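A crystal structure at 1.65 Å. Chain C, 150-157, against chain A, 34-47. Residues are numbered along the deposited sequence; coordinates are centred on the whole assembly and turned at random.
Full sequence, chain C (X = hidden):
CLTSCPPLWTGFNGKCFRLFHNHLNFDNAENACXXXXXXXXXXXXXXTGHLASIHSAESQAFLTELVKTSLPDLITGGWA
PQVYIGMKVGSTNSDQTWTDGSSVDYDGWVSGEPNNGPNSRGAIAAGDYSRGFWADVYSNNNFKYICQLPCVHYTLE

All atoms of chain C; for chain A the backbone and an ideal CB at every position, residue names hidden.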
# COMPACT_ATOMS: atom_id res chain seq x y z
N PRO C 150 -10.81 1.35 -11.29
CA PRO C 150 -11.97 0.77 -10.57
C PRO C 150 -11.80 0.92 -9.06
O PRO C 150 -10.74 0.59 -8.51
CB PRO C 150 -11.91 -0.70 -10.97
CG PRO C 150 -11.35 -0.66 -12.35
CD PRO C 150 -10.28 0.44 -12.30
N CYS C 151 -12.84 1.47 -8.42
CA CYS C 151 -12.83 1.76 -6.99
C CYS C 151 -13.39 0.54 -6.29
O CYS C 151 -14.55 0.21 -6.50
CB CYS C 151 -13.76 2.93 -6.71
SG CYS C 151 -13.71 3.50 -4.99
N VAL C 152 -12.58 -0.11 -5.48
CA VAL C 152 -13.04 -1.34 -4.80
C VAL C 152 -12.54 -1.35 -3.38
O VAL C 152 -11.56 -0.67 -3.01
CB VAL C 152 -12.53 -2.64 -5.49
CG1 VAL C 152 -13.04 -2.74 -6.92
CG2 VAL C 152 -10.99 -2.73 -5.46
N HIS C 153 -13.20 -2.15 -2.55
CA HIS C 153 -12.78 -2.26 -1.18
C HIS C 153 -13.17 -3.65 -0.71
O HIS C 153 -14.08 -4.28 -1.28
CB HIS C 153 -13.45 -1.19 -0.33
CG HIS C 153 -14.92 -1.35 -0.17
ND1 HIS C 153 -15.83 -0.93 -1.12
CD2 HIS C 153 -15.66 -1.84 0.87
CE1 HIS C 153 -17.06 -1.18 -0.69
NE2 HIS C 153 -16.98 -1.73 0.51
N TYR C 154 -12.46 -4.14 0.29
CA TYR C 154 -12.84 -5.40 0.94
C TYR C 154 -14.03 -5.28 1.87
O TYR C 154 -14.20 -4.27 2.59
CB TYR C 154 -11.66 -5.98 1.71
CG TYR C 154 -10.42 -6.29 0.90
CD1 TYR C 154 -10.45 -7.21 -0.13
CD2 TYR C 154 -9.21 -5.68 1.21
CE1 TYR C 154 -9.32 -7.50 -0.87
CE2 TYR C 154 -8.06 -5.97 0.49
CZ TYR C 154 -8.12 -6.87 -0.55
OH TYR C 154 -6.99 -7.18 -1.24
N THR C 155 -14.84 -6.33 1.90
CA THR C 155 -15.99 -6.38 2.80
C THR C 155 -15.70 -7.52 3.78
O THR C 155 -15.64 -8.69 3.40
CB THR C 155 -17.30 -6.63 2.04
OG1 THR C 155 -17.10 -7.73 1.15
CG2 THR C 155 -17.70 -5.39 1.21
N LEU C 156 -15.48 -7.17 5.04
CA LEU C 156 -14.89 -8.11 5.99
C LEU C 156 -15.88 -8.59 7.04
O LEU C 156 -15.65 -8.44 8.25
CB LEU C 156 -13.61 -7.54 6.61
CG LEU C 156 -12.51 -7.23 5.57
CD1 LEU C 156 -11.31 -6.60 6.24
CD2 LEU C 156 -12.10 -8.49 4.82
N GLU C 157 -17.00 -9.13 6.56
CA GLU C 157 -17.86 -10.01 7.36
C GLU C 157 -17.25 -11.40 7.25
O GLU C 157 -17.39 -12.22 8.17
CB GLU C 157 -19.30 -10.04 6.82
CG GLU C 157 -19.40 -10.24 5.28
CD GLU C 157 -20.57 -11.11 4.82
OE1 GLU C 157 -21.68 -11.02 5.41
OE2 GLU C 157 -20.38 -11.87 3.84
N UNK A 34 -15.43 -17.40 1.79
CA UNK A 34 -16.29 -16.67 0.87
C UNK A 34 -17.08 -15.55 1.54
O UNK A 34 -17.73 -14.77 0.83
CB UNK A 34 -17.26 -17.64 0.19
N UNK A 35 -17.03 -15.49 2.87
CA UNK A 35 -17.71 -14.41 3.62
C UNK A 35 -16.96 -13.10 3.50
O UNK A 35 -17.51 -12.02 3.73
CB UNK A 35 -17.85 -14.78 5.10
N UNK A 36 -15.67 -13.19 3.17
CA UNK A 36 -14.89 -12.02 2.84
C UNK A 36 -15.09 -11.69 1.38
O UNK A 36 -15.14 -12.59 0.52
CB UNK A 36 -13.41 -12.24 3.16
N UNK A 37 -15.29 -10.41 1.09
CA UNK A 37 -15.61 -10.01 -0.28
C UNK A 37 -14.78 -8.86 -0.80
O UNK A 37 -14.01 -8.21 -0.06
CB UNK A 37 -17.09 -9.63 -0.37
N UNK A 38 -14.94 -8.62 -2.09
CA UNK A 38 -14.42 -7.43 -2.75
C UNK A 38 -15.61 -6.79 -3.43
O UNK A 38 -16.34 -7.42 -4.22
CB UNK A 38 -13.30 -7.75 -3.74
N UNK A 39 -15.86 -5.52 -3.11
CA UNK A 39 -17.03 -4.87 -3.64
C UNK A 39 -16.57 -3.63 -4.38
O UNK A 39 -15.55 -3.03 -4.02
CB UNK A 39 -18.03 -4.53 -2.54
N UNK A 40 -17.32 -3.23 -5.40
CA UNK A 40 -17.10 -1.92 -5.99
C UNK A 40 -17.57 -0.86 -4.99
O UNK A 40 -18.40 -1.13 -4.09
CB UNK A 40 -17.83 -1.79 -7.33
N UNK A 41 -17.03 0.35 -5.11
CA UNK A 41 -17.42 1.40 -4.18
C UNK A 41 -18.89 1.82 -4.35
O UNK A 41 -19.51 2.29 -3.38
CB UNK A 41 -16.51 2.61 -4.37
N UNK A 42 -19.44 1.63 -5.55
CA UNK A 42 -20.87 1.87 -5.78
C UNK A 42 -21.76 0.73 -5.26
O UNK A 42 -22.98 0.79 -5.40
CB UNK A 42 -21.12 2.07 -7.28
N UNK A 43 -21.15 -0.29 -4.65
CA UNK A 43 -21.86 -1.32 -3.88
C UNK A 43 -22.13 -2.68 -4.50
O UNK A 43 -22.97 -3.43 -3.99
CB UNK A 43 -23.22 -0.74 -3.47
N UNK A 44 -21.44 -3.02 -5.60
CA UNK A 44 -21.65 -4.31 -6.27
C UNK A 44 -20.58 -5.31 -5.82
O UNK A 44 -19.40 -4.99 -5.88
CB UNK A 44 -21.62 -4.14 -7.79
N UNK A 45 -20.97 -6.50 -5.36
CA UNK A 45 -19.96 -7.55 -5.04
C UNK A 45 -19.34 -8.08 -6.32
O UNK A 45 -20.04 -8.49 -7.25
CB UNK A 45 -20.59 -8.70 -4.25
N UNK A 46 -18.00 -8.07 -6.36
CA UNK A 46 -17.26 -8.44 -7.55
C UNK A 46 -16.63 -9.81 -7.41
O UNK A 46 -16.52 -10.59 -8.39
CB UNK A 46 -16.18 -7.40 -7.85
N UNK A 47 -16.19 -10.10 -6.19
CA UNK A 47 -15.47 -11.36 -5.93
C UNK A 47 -15.56 -11.76 -4.47
O UNK A 47 -15.92 -10.96 -3.65
CB UNK A 47 -14.00 -11.23 -6.34

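Positions 36-40 of chain A run antiparallel to strand 152-156 of chain C.

Position 34 has no atom of chain C within reach of its ideal CB, and almost any residue would suit; it is R34(A). At position 35 the ideal CB is 4.0 Å from E157(C) O, with a carboxylate nearby, so a polar or basic residue would be expected. It is Q35(A), whose amide makes no hydrogen bond to E157(C); its NE2 is bonded elsewhere in the structure.

Position 36 points to the face carrying Y154(C) and L156(C). Its ideal CB lies 4.3 Å from L156(C) CD2, which favours a large apolar or aromatic residue. F36(A) fills the place, its CD1 3.6 Å from L156(C) CD2.

Position 37 is restrictive. Its backbone angles would allow other residues, but an ideal CB would sit 2.4 Å from T155(C) OG1, a clash, which points to glycine. G37(A) pairs closely: G37(A) N donates to T155(C) O at 2.9 Å, and T155(C) N to G37(A) O at 2.8 Å.

Position 38 returns to the face of Y154(C), with V152(C) also near; leucine, isoleucine, valine or methionine would suit. L38(A) places CD2 3.7 Å from V152(C) CG2 and 3.9 Å from Y154(C) CD1.

At position 39 the ideal CB is 3.9 Å from both T155(C) CG2 and H153(C) CE1, leaving most room for a small residue. A39(A) sets its CB 3.8 Å from T155(C) CG2, while its backbone pairs with H153(C): A39(A) N to H153(C) O is 2.8 Å, and H153(C) N to A39(A) O is 2.9 Å.

Position 40 points away overall and begins a type I turn, where serine, aspartate, asparagine or threonine could hold the loop. In S40(A), OG accepts a hydrogen bond from the backbone N of position 44 at 3.1 Å.

At position 41 the ideal CB is 3.0 Å from C151(C) SG, too tight for an ordinary contact but natural for a disulfide. C41(A) SG bonds to C151(C) SG at 2.1 Å, with chi3 of -73°, and C41(A) N donates to C151(C) O at 2.8 Å.

Chain C sets no limit at positions 42, 44 and 47, where many residues would suit; they are S42(A), D44(A) and A47(A). At position 43, with phi/psi of 102/15, a CB would be jammed against the preceding carbonyl O, so glycine suits it: G43(A).

Position 45 points sideways, where a long polar chain could approach T155(C); E45(A) OE2 and T155(C) OG1 share a bridging water. Position 46 points toward chain C, where a long apolar chain could reach V152(C); L46(A) does, with CD1 3.6 Å from V152(C) CG1.

Chain A 34-47: RQFGLASCSGDELA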
# COMPACT_ATOMS: atom_id res chain seq x y z
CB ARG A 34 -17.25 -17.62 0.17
CG ARG A 34 -16.57 -18.52 -0.85
CD ARG A 34 -17.59 -19.44 -1.49
NE ARG A 34 -16.90 -20.35 -2.40
CZ ARG A 34 -17.51 -21.22 -3.19
NH1 ARG A 34 -18.85 -21.28 -3.18
NH2 ARG A 34 -16.80 -22.01 -3.99
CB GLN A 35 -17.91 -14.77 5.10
CG GLN A 35 -18.68 -16.06 5.33
CD GLN A 35 -19.96 -16.10 4.53
OE1 GLN A 35 -20.84 -15.27 4.73
NE2 GLN A 35 -20.07 -17.05 3.58
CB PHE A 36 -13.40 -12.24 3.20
CG PHE A 36 -13.21 -12.69 4.63
CD1 PHE A 36 -13.32 -11.78 5.69
CD2 PHE A 36 -12.96 -14.03 4.93
CE1 PHE A 36 -13.18 -12.19 7.00
CE2 PHE A 36 -12.84 -14.47 6.24
CZ PHE A 36 -12.92 -13.54 7.30
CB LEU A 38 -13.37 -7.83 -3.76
CG LEU A 38 -12.23 -6.95 -4.27
CD1 LEU A 38 -12.27 -6.70 -5.76
CD2 LEU A 38 -11.88 -5.73 -3.46
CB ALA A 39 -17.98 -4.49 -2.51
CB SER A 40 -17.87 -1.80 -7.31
OG SER A 40 -19.22 -1.46 -7.02
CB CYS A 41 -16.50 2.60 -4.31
SG CYS A 41 -14.81 2.19 -3.84
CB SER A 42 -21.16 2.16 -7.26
OG SER A 42 -21.07 0.99 -8.05
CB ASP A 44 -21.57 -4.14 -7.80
CG ASP A 44 -22.61 -3.16 -8.36
OD1 ASP A 44 -23.79 -3.21 -7.95
OD2 ASP A 44 -22.25 -2.36 -9.25
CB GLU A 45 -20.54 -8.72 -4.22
CG GLU A 45 -19.42 -9.72 -3.83
CD GLU A 45 -19.80 -10.63 -2.67
OE1 GLU A 45 -20.55 -11.60 -2.92
OE2 GLU A 45 -19.34 -10.37 -1.53
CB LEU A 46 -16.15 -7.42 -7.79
CG LEU A 46 -16.59 -5.98 -8.04
CD1 LEU A 46 -15.35 -5.16 -8.37
CD2 LEU A 46 -17.65 -5.94 -9.13
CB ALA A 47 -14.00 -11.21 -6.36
O HOH W 1 -18.60 -9.74 2.24
O HOH W 2 -18.81 -7.92 -1.24
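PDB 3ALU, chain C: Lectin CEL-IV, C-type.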